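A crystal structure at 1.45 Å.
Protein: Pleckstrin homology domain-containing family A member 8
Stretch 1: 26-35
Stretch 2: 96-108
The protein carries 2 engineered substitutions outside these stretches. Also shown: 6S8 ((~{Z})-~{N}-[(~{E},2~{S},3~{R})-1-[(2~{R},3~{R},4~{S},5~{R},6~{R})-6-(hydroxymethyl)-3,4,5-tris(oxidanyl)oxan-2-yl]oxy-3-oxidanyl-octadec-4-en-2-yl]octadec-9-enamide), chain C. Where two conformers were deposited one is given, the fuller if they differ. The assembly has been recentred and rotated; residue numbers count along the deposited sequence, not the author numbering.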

ATOM      1  N   ALA A  26      -7.576   5.501  -9.598  1.00 21.31           N
ATOM      2  CA  ALA A  26      -7.068   4.137  -9.740  1.00 19.42           C
ATOM      3  C   ALA A  26      -6.036   3.781  -8.672  1.00 17.88           C
ATOM      4  O   ALA A  26      -6.042   2.679  -8.117  1.00 18.61           O
ATOM      5  N   PHE A  27      -5.137   4.706  -8.380  1.00 19.47           N
ATOM      6  CA  PHE A  27      -4.166   4.501  -7.326  1.00 16.14           C
ATOM      7  C   PHE A  27      -4.840   4.244  -5.987  1.00 14.77           C
ATOM      8  O   PHE A  27      -4.461   3.336  -5.256  1.00 19.03           O
ATOM      9  N   LEU A  28      -5.803   5.102  -5.627  1.00 16.60           N
ATOM     10  CA  LEU A  28      -6.466   4.989  -4.338  1.00 16.89           C
ATOM     11  C   LEU A  28      -7.247   3.661  -4.267  1.00 17.67           C
ATOM     12  O   LEU A  28      -7.353   3.042  -3.203  1.00 19.44           O
ATOM     13  N   ALA A  29      -7.802   3.230  -5.402  1.00 19.56           N
ATOM     14  CA  ALA A  29      -8.531   1.930  -5.435  1.00 20.18           C
ATOM     15  C   ALA A  29      -7.610   0.763  -5.181  1.00 20.87           C
ATOM     16  O   ALA A  29      -7.973  -0.193  -4.470  1.00 20.97           O
ATOM     17  N   SER A  30      -6.410   0.863  -5.712  1.00 19.54           N
ATOM     18  CA  SER A  30      -5.405  -0.192  -5.474  1.00 17.88           C
ATOM     19  C   SER A  30      -5.001  -0.217  -3.992  1.00 18.28           C
ATOM     20  O   SER A  30      -4.752  -1.303  -3.402  1.00 22.50           O
ATOM     21  N   CYS A  31      -4.896   0.963  -3.393  1.00 18.74           N
ATOM     22  CA  CYS A  31      -4.590   1.016  -1.958  1.00 19.03           C
ATOM     23  C   CYS A  31      -5.718   0.394  -1.151  1.00 18.89           C
ATOM     24  O   CYS A  31      -5.507  -0.379  -0.188  1.00 23.02           O
ATOM     25  N   TYR A  32      -6.950   0.724  -1.521  1.00 17.67           N
ATOM     26  CA  TYR A  32      -8.090   0.223  -0.750  1.00 20.28           C
ATOM     27  C   TYR A  32      -8.245  -1.318  -0.835  1.00 22.24           C
ATOM     28  O   TYR A  32      -8.700  -1.955   0.106  1.00 24.09           O
ATOM     29  N   ALA A  33      -7.817  -1.888  -1.943  1.00 23.19           N
ATOM     30  CA  ALA A  33      -8.114  -3.294  -2.264  1.00 23.14           C
ATOM     31  C   ALA A  33      -7.645  -4.262  -1.207  1.00 21.98           C
ATOM     32  O   ALA A  33      -8.220  -5.345  -1.035  1.00 22.88           O
ATOM     33  N   VAL A  34      -6.593  -3.905  -0.453  1.00 21.42           N
ATOM     34  CA  VAL A  34      -6.113  -4.815   0.601  1.00 24.53           C
ATOM     35  C   VAL A  34      -6.979  -4.811   1.854  1.00 23.88           C
ATOM     36  O   VAL A  34      -6.817  -5.696   2.720  1.00 23.38           O
ATOM     37  N   VAL A  35      -7.823  -3.796   1.996  1.00 22.40           N
ATOM     38  CA  VAL A  35      -8.671  -3.666   3.222  1.00 22.89           C
ATOM     39  C   VAL A  35      -9.535  -4.914   3.495  1.00 23.22           C
ATOM     40  O   VAL A  35      -9.505  -5.458   4.630  1.00 23.65           O
ATOM     41  N   ALA A  96      -0.949  12.664   3.819  1.00 14.70           N
ATOM     42  CA  ALA A  96      -1.675  11.368   3.682  1.00 13.93           C
ATOM     43  C   ALA A  96      -0.911  10.476   2.715  1.00 14.96           C
ATOM     44  O   ALA A  96      -0.680   9.275   2.990  1.00 16.41           O
ATOM     45  N   LEU A  97      -0.470  11.051   1.593  1.00 15.48           N
ATOM     46  CA  LEU A  97       0.199  10.247   0.590  1.00 15.39           C
ATOM     47  C   LEU A  97       1.617   9.805   1.063  1.00 15.11           C
ATOM     48  O   LEU A  97       2.136   8.751   0.661  1.00 15.95           O
ATOM     49  N   LEU A  98       2.273  10.657   1.879  1.00 14.34           N
ATOM     50  CA  LEU A  98       3.524  10.279   2.515  1.00 15.89           C
ATOM     51  C   LEU A  98       3.377   8.957   3.251  1.00 14.95           C
ATOM     52  O   LEU A  98       4.187   8.015   3.110  1.00 16.31           O
ATOM     53  N   TRP A  99       2.345   8.909   4.083  1.00 15.02           N
ATOM     54  CA  TRP A  99       2.111   7.703   4.884  1.00 15.42           C
ATOM     55  C   TRP A  99       1.561   6.531   4.052  1.00 15.39           C
ATOM     56  O   TRP A  99       1.894   5.350   4.341  1.00 16.68           O
ATOM     57  N   LEU A 100       0.779   6.807   3.004  1.00 15.98           N
ATOM     58  CA  LEU A 100       0.392   5.743   2.073  1.00 16.13           C
ATOM     59  C   LEU A 100       1.600   5.118   1.395  1.00 15.43           C
ATOM     60  O   LEU A 100       1.707   3.868   1.328  1.00 18.25           O
ATOM     61  N   LYS A 101       2.529   5.951   0.901  1.00 15.13           N
ATOM     62  CA  LYS A 101       3.660   5.376   0.219  1.00 16.47           C
ATOM     63  C   LYS A 101       4.560   4.582   1.156  1.00 14.80           C
ATOM     64  O   LYS A 101       5.089   3.552   0.778  1.00 16.93           O
ATOM     65  N   ARG A 102       4.646   5.032   2.417  1.00 15.94           N
ATOM     66  CA  ARG A 102       5.424   4.312   3.395  1.00 15.99           C
ATOM     67  C   ARG A 102       4.778   2.933   3.651  1.00 14.60           C
ATOM     68  O   ARG A 102       5.466   1.919   3.745  1.00 16.10           O
ATOM     69  N   GLY A 103       3.472   2.938   3.766  1.00 14.62           N
ATOM     70  CA  GLY A 103       2.799   1.709   3.976  1.00 15.29           C
ATOM     71  C   GLY A 103       2.882   0.741   2.780  1.00 17.98           C
ATOM     72  O   GLY A 103       3.076  -0.468   2.943  1.00 16.68           O
ATOM     73  N   LEU A 104       2.820   1.307   1.579  1.00 15.40           N
ATOM     74  CA  LEU A 104       2.951   0.470   0.368  1.00 15.29           C
ATOM     75  C   LEU A 104       4.373  -0.102   0.251  1.00 14.30           C
ATOM     76  O   LEU A 104       4.536  -1.237  -0.249  1.00 17.31           O
ATOM     77  N   LYS A 105       5.402   0.675   0.652  1.00 16.24           N
ATOM     78  CA  LYS A 105       6.778   0.130   0.595  1.00 18.05           C
ATOM     79  C   LYS A 105       6.862  -1.140   1.506  1.00 15.04           C
ATOM     80  O   LYS A 105       7.493  -2.132   1.142  1.00 17.89           O
ATOM     81  N   PHE A 106       6.239  -1.085   2.690  1.00 16.77           N
ATOM     82  CA  PHE A 106       6.121  -2.228   3.584  1.00 17.44           C
ATOM     83  C   PHE A 106       5.389  -3.415   2.918  1.00 16.73           C
ATOM     84  O   PHE A 106       5.905  -4.561   2.880  1.00 18.32           O
ATOM     85  N   LEU A 107       4.215  -3.136   2.328  1.00 15.77           N
ATOM     86  CA  LEU A 107       3.461  -4.161   1.634  1.00 19.76           C
ATOM     87  C   LEU A 107       4.310  -4.828   0.514  1.00 17.68           C
ATOM     88  O   LEU A 107       4.322  -6.045   0.367  1.00 18.68           O
ATOM     89  N   LYS A 108       4.996  -4.000  -0.268  1.00 15.84           N
ATOM     90  CA  LYS A 108       5.839  -4.476  -1.366  1.00 16.35           C
ATOM     91  C   LYS A 108       6.925  -5.427  -0.794  1.00 17.32           C
ATOM     92  O   LYS A 108       7.175  -6.505  -1.330  1.00 18.94           O
TER

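What fills the centre of the contact? Leu 104 does, with the largest area covered by the other stretch of any residue here. Its CA-to-CB bond points toward the first helix, and with chi1 m and chi2 t its CD1 lies 3.5 Å from Phe 27 CZ and 3.9 Å from Cys 31 SG. Phe 27 and Cys 31 sit one helical turn apart and both point toward the second helix, so a single leucine methyl can touch both. The Phe 27 side chain, chi1 t, carries its ring well out from the backbone, which helps to span helix axes that approach no closer than 11.9 Å. Cys 31, with chi1 m, is much shorter, and here the backbones come nearest, the CA atoms of Cys 31 and Leu 104 lying 7.9 Å apart.

How does the packing spread toward the start of the second stretch? Leu 100, one turn before Leu 104, also points toward the first helix in the m, t rotamer. Its CD1 is 4.1 Å from Leu 28 CD2, and Cys 31 SG lies at nearly equal distance from both of its methyls, 4.4 Å from Leu 100 CD2 and 4.5 Å from Leu 100 CD1. Leu 28 (m, t) and Leu 97 (t, p) both leave their backbones sideways, but the ends of their side chains come nearer the partner helix. Leu 97 CD1 thus meets the Phe 27 ring obliquely, 4.0 Å from CE2.

What closes the other end, and where does the lipid enter? Val 34 (chi1 m) and Leu 107 (t, p) point toward each other's stretch, with Val 34 CG1 4.2 Å from Leu 107 CD2. Both also touch the glycolipid 6S8: Val 34 CG1 lies 3.9 Å from 6S8 CAR, and Leu 107 CB lies 3.9 Å from 6S8 CAI. The same acyl chain passes Gly 103, whose O is 3.7 Å from 6S8 CAI; a CB there would be crowded by 6S8 CAG. Phe 106 CD2 approaches 6S8 CAJ at 3.6 Å, while Trp 99 lays one ring face against 6S8 C1.

Does any polar interaction join the stretches? No hydrogen bond crosses between them, and the side-chain contacts are apolar throughout. Backbone polar groups are engaged within each helix instead, as in Cys 31 N to Phe 27 O at 3.0 Å and Leu 104 N to Leu 100 O at 2.8 Å. Lys 101 leaves sideways and its end leads away from the first stretch; its NZ, like Arg 102 NH2, is hydrogen-bonded elsewhere in the structure.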

ATOM      1  CB  ALA A  26      -6.529   3.886 -11.151  1.00 24.28           C
ATOM      2  CB  PHE A  27      -3.159   5.658  -7.300  1.00 16.41           C
ATOM      3  CG  PHE A  27      -2.064   5.448  -6.286  1.00 18.58           C
ATOM      4  CD1 PHE A  27      -0.900   4.800  -6.676  1.00 22.34           C
ATOM      5  CD2 PHE A  27      -2.172   5.892  -5.002  1.00 22.53           C
ATOM      6  CE1 PHE A  27       0.116   4.596  -5.796  1.00 27.03           C
ATOM      7  CE2 PHE A  27      -1.115   5.721  -4.094  1.00 24.61           C
ATOM      8  CZ  PHE A  27       0.000   5.066  -4.504  1.00 25.35           C
ATOM      9  CB  LEU A  28      -7.317   6.187  -4.055  1.00 17.20           C
ATOM     10  CG  LEU A  28      -6.551   7.525  -3.871  1.00 17.36           C
ATOM     11  CD1 LEU A  28      -7.570   8.634  -3.635  1.00 20.37           C
ATOM     12  CD2 LEU A  28      -5.570   7.454  -2.709  1.00 20.25           C
ATOM     13  CB  ALA A  29      -9.295   1.751  -6.763  1.00 24.12           C
ATOM     14  CB  SER A  30      -4.198  -0.034  -6.404  1.00 19.73           C
ATOM     15  OG  SER A  30      -4.605  -0.363  -7.745  1.00 22.30           O
ATOM     16  CB  CYS A  31      -4.357   2.477  -1.555  1.00 18.52           C
ATOM     17  SG  CYS A  31      -2.883   3.277  -2.213  1.00 20.66           S
ATOM     18  CB  TYR A  32      -9.381   0.863  -1.248  1.00 20.63           C
ATOM     19  CG  TYR A  32     -10.521   0.389  -0.379  1.00 26.75           C
ATOM     20  CD1 TYR A  32     -10.723   0.915   0.836  1.00 25.94           C
ATOM     21  CD2 TYR A  32     -11.288  -0.697  -0.746  1.00 29.48           C
ATOM     22  CE1 TYR A  32     -11.760   0.454   1.695  1.00 27.44           C
ATOM     23  CE2 TYR A  32     -12.268  -1.233   0.111  1.00 32.01           C
ATOM     24  CZ  TYR A  32     -12.493  -0.603   1.331  1.00 30.52           C
ATOM     25  OH  TYR A  32     -13.444  -1.054   2.150  1.00 35.11           O
ATOM     26  CB  ALA A  33      -7.529  -3.657  -3.646  1.00 24.57           C
ATOM     27  CB  VAL A  34      -4.640  -4.598   0.969  1.00 26.68           C
ATOM     28  CG1 VAL A  34      -3.723  -4.690  -0.262  1.00 27.33           C
ATOM     29  CG2 VAL A  34      -4.469  -3.273   1.675  1.00 24.52           C
ATOM     30  CB  VAL A  35      -9.433  -2.303   3.217  1.00 21.74           C
ATOM     31  CG1 VAL A  35     -10.538  -2.215   4.266  1.00 23.86           C
ATOM     32  CG2 VAL A  35      -8.447  -1.161   3.377  1.00 26.03           C
ATOM     33  CB  ALA A  96      -3.118  11.554   3.243  1.00 17.45           C
ATOM     34  CB  LEU A  97       0.212  11.023  -0.710  0.80 15.99           C
ATOM     35  CG  LEU A  97       0.835  10.326  -1.920  0.80 15.87           C
ATOM     36  CD1 LEU A  97       0.131   8.957  -2.200  0.80 17.59           C
ATOM     37  CD2 LEU A  97       0.796  11.308  -3.112  0.80 16.08           C
ATOM     38  CB  LEU A  98       4.025  11.346   3.437  1.00 17.40           C
ATOM     39  CG  LEU A  98       5.340  11.111   4.192  1.00 17.05           C
ATOM     40  CD1 LEU A  98       6.511  10.970   3.224  1.00 20.09           C
ATOM     41  CD2 LEU A  98       5.492  12.171   5.283  1.00 22.81           C
ATOM     42  CB  TRP A  99       1.239   8.013   6.083  1.00 15.82           C
ATOM     43  CG  TRP A  99       1.992   8.770   7.104  1.00 17.29           C
ATOM     44  CD1 TRP A  99       2.010  10.173   7.318  1.00 17.85           C
ATOM     45  CD2 TRP A  99       2.990   8.237   8.015  1.00 19.16           C
ATOM     46  NE1 TRP A  99       2.866  10.487   8.324  1.00 20.36           N
ATOM     47  CE2 TRP A  99       3.485   9.371   8.792  1.00 20.86           C
ATOM     48  CE3 TRP A  99       3.477   6.954   8.285  1.00 18.24           C
ATOM     49  CZ2 TRP A  99       4.425   9.194   9.805  1.00 20.23           C
ATOM     50  CZ3 TRP A  99       4.403   6.807   9.302  1.00 21.63           C
ATOM     51  CH2 TRP A  99       4.853   7.893  10.045  1.00 23.43           C
ATOM     52  CB  LEU A 100      -0.645   6.162   1.048  0.90 18.70           C
ATOM     53  CG  LEU A 100      -2.060   6.372   1.475  0.90 21.52           C
ATOM     54  CD1 LEU A 100      -2.842   6.997   0.315  0.90 22.78           C
ATOM     55  CD2 LEU A 100      -2.628   5.008   1.858  0.90 19.76           C
ATOM     56  CB  LYS A 101       4.397   6.420  -0.636  0.50 19.44           C
ATOM     57  CG  LYS A 101       5.407   7.303   0.049  0.50 20.36           C
ATOM     58  CD  LYS A 101       6.208   8.116  -0.965  0.50 22.38           C
ATOM     59  CE  LYS A 101       7.492   8.686  -0.369  0.50 26.51           C
ATOM     60  NZ  LYS A 101       7.237  10.127  -0.197  0.50 34.87           N
ATOM     61  CB  ARG A 102       5.584   5.121   4.691  1.00 15.25           C
ATOM     62  CG  ARG A 102       6.505   6.319   4.526  1.00 15.48           C
ATOM     63  CD  ARG A 102       6.445   7.212   5.771  1.00 16.66           C
ATOM     64  NE  ARG A 102       7.387   8.320   5.640  1.00 17.87           N
ATOM     65  CZ  ARG A 102       7.615   9.215   6.598  1.00 21.42           C
ATOM     66  NH1 ARG A 102       6.849   9.159   7.677  1.00 23.63           N
ATOM     67  NH2 ARG A 102       8.550  10.164   6.442  1.00 28.48           N
ATOM     68  CB  LEU A 104       2.568   1.264  -0.862  1.00 15.79           C
ATOM     69  CG  LEU A 104       1.082   1.654  -1.033  1.00 16.10           C
ATOM     70  CD1 LEU A 104       0.940   2.503  -2.281  1.00 20.01           C
ATOM     71  CD2 LEU A 104       0.214   0.432  -1.130  1.00 18.04           C
ATOM     72  CB  LYS A 105       7.844   1.125   1.013  0.50 20.83           C
ATOM     73  CG  LYS A 105       8.026   2.260   0.046  0.50 32.10           C
ATOM     74  CD  LYS A 105       9.141   2.034  -0.970  0.50 39.95           C
ATOM     75  CE  LYS A 105       9.488   3.283  -1.822  0.50 31.34           C
ATOM     76  NZ  LYS A 105      10.281   4.159  -0.954  0.50 33.07           N
ATOM     77  CB  PHE A 106       5.501  -1.843   4.916  1.00 18.24           C
ATOM     78  CG  PHE A 106       5.154  -3.015   5.801  1.00 17.94           C
ATOM     79  CD1 PHE A 106       6.124  -3.823   6.348  1.00 19.67           C
ATOM     80  CD2 PHE A 106       3.858  -3.338   6.034  1.00 28.88           C
ATOM     81  CE1 PHE A 106       5.790  -4.912   7.178  1.00 22.36           C
ATOM     82  CE2 PHE A 106       3.527  -4.395   6.846  1.00 33.07           C
ATOM     83  CZ  PHE A 106       4.486  -5.201   7.405  1.00 28.95           C
ATOM     84  CB  LEU A 107       2.181  -3.496   1.028  1.00 17.90           C
ATOM     85  CG  LEU A 107       1.358  -4.437   0.149  1.00 16.95           C
ATOM     86  CD1 LEU A 107       0.790  -5.644   0.950  1.00 19.54           C
ATOM     87  CD2 LEU A 107       0.274  -3.593  -0.502  1.00 19.05           C
ATOM     88  CB  LYS A 108       6.439  -3.343  -2.170  1.00 16.66           C
ATOM     89  CG  LYS A 108       7.022  -3.712  -3.488  1.00 22.05           C
ATOM     90  CD  LYS A 108       7.515  -2.587  -4.320  1.00 26.11           C
ATOM     91  CE  LYS A 108       8.803  -2.051  -3.799  1.00 28.81           C
ATOM     92  NZ  LYS A 108       9.953  -2.934  -4.225  1.00 36.20           N
TER
HETATM   93  C1  6S8 C 601       1.217   7.016  11.428  1.00 21.28           C
HETATM   94  C2  6S8 C 601       1.331   5.509  11.494  1.00 21.46           C
HETATM   95  N2  6S8 C 601       1.013   4.959  10.184  1.00 20.64           N
HETATM   96  C3  6S8 C 601       0.337   4.958  12.558  1.00 25.68           C
HETATM   97  O3  6S8 C 601       0.665   5.603  13.807  1.00 30.41           O
HETATM   98  C4  6S8 C 601       0.472   3.484  12.660  1.00 23.94           C
HETATM   99  C5  6S8 C 601      -0.562   2.681  12.398  1.00 29.02           C
HETATM  100  C6  6S8 C 601      -0.560   1.179  12.483  1.00 32.02           C
HETATM  101  C7  6S8 C 601       0.743   0.488  12.797  1.00 37.44           C
HETATM  102  C8  6S8 C 601       0.311  -0.856  13.313  1.00 44.50           C
HETATM  103  C9  6S8 C 601       1.388  -1.822  12.980  1.00 45.28           C
HETATM  104  C10 6S8 C 601       1.265  -2.209  11.530  1.00 38.89           C
HETATM  105  C11 6S8 C 601       0.944  -3.709  11.392  1.00 40.96           C
HETATM  106  C12 6S8 C 601       1.443  -4.190  10.040  1.00 45.28           C
HETATM  107  C13 6S8 C 601       0.435  -4.952   9.193  1.00 53.47           C
HETATM  108  C14 6S8 C 601       0.187  -6.395   9.599  1.00 40.01           C
HETATM  109  C15 6S8 C 601      -0.105  -7.283   8.380  1.00 45.66           C
HETATM  110  C16 6S8 C 601      -1.310  -8.204   8.439  1.00 44.08           C
HETATM  111  C17 6S8 C 601      -1.117  -9.708   8.190  1.00 44.44           C
HETATM  112  C18 6S8 C 601      -0.692 -10.122   6.789  1.00 40.06           C
HETATM  113  C1A 6S8 C 601      -0.137   8.671  10.326  1.00 21.49           C
HETATM  114  O1A 6S8 C 601      -0.082   7.447  11.027  1.00 23.08           O
HETATM  115  C2A 6S8 C 601      -1.386   8.718   9.490  1.00 21.92           C
HETATM  116  O2A 6S8 C 601      -1.326   7.645   8.530  1.00 20.65           O
HETATM  117  C3A 6S8 C 601      -1.595  10.094   8.860  1.00 21.93           C
HETATM  118  O3A 6S8 C 601      -2.850  10.127   8.219  1.00 24.16           O
HETATM  119  C4A 6S8 C 601      -1.494  11.162   9.933  1.00 25.23           C
HETATM  120  O4A 6S8 C 601      -2.662  11.182  10.749  1.00 32.55           O
HETATM  121  O5A 6S8 C 601       0.993  11.697  12.700  1.00 44.65           O
HETATM  122  C5M 6S8 C 601      -0.212  10.988  10.726  1.00 25.43           C
HETATM  123  C6A 6S8 C 601      -0.106  12.016  11.822  1.00 32.81           C
HETATM  124  O6A 6S8 C 601      -0.199   9.681  11.309  1.00 24.30           O
HETATM  125  CAA 6S8 C 601       1.833   4.160   9.518  1.00 21.73           C
HETATM  126  OAA 6S8 C 601       2.975   3.873   9.868  1.00 26.78           O
HETATM  127  CAB 6S8 C 601       1.274   3.663   8.219  1.00 26.44           C
HETATM  128  CAC 6S8 C 601       0.559   2.395   8.772  1.00 29.31           C
HETATM  129  CAD 6S8 C 601       0.982   1.226   7.995  1.00 44.47           C
HETATM  130  CAE 6S8 C 601      -0.262   0.703   7.333  1.00 36.54           C
HETATM  131  CAF 6S8 C 601       0.194  -0.505   6.527  1.00 30.30           C
HETATM  132  CAG 6S8 C 601      -0.368  -0.444   5.096  1.00 42.56           C
HETATM  133  CAH 6S8 C 601      -0.778  -1.838   4.606  1.00 49.00           C
HETATM  134  CAI 6S8 C 601       0.484  -2.631   4.437  1.00 38.14           C
HETATM  135  CAJ 6S8 C 601       0.597  -3.926   4.747  1.00 43.39           C
HETATM  136  CAK 6S8 C 601      -0.509  -4.787   5.266  1.00 54.93           C
HETATM  137  CAL 6S8 C 601       0.017  -6.173   4.872  1.00 57.10           C
HETATM  138  CAM 6S8 C 601      -1.047  -7.245   4.771  1.00 65.89           C
HETATM  139  CAN 6S8 C 601      -2.085  -6.860   3.759  1.00 50.60           C
HETATM  140  CAO 6S8 C 601      -2.695  -8.105   3.156  1.00 40.09           C
HETATM  141  CAP 6S8 C 601      -2.007  -8.532   1.889  1.00 45.18           C
HETATM  142  CAQ 6S8 C 601      -2.986  -8.763   0.782  1.00 48.69           C
HETATM  143  CAR 6S8 C 601      -2.332  -8.340  -0.472  1.00 41.99           C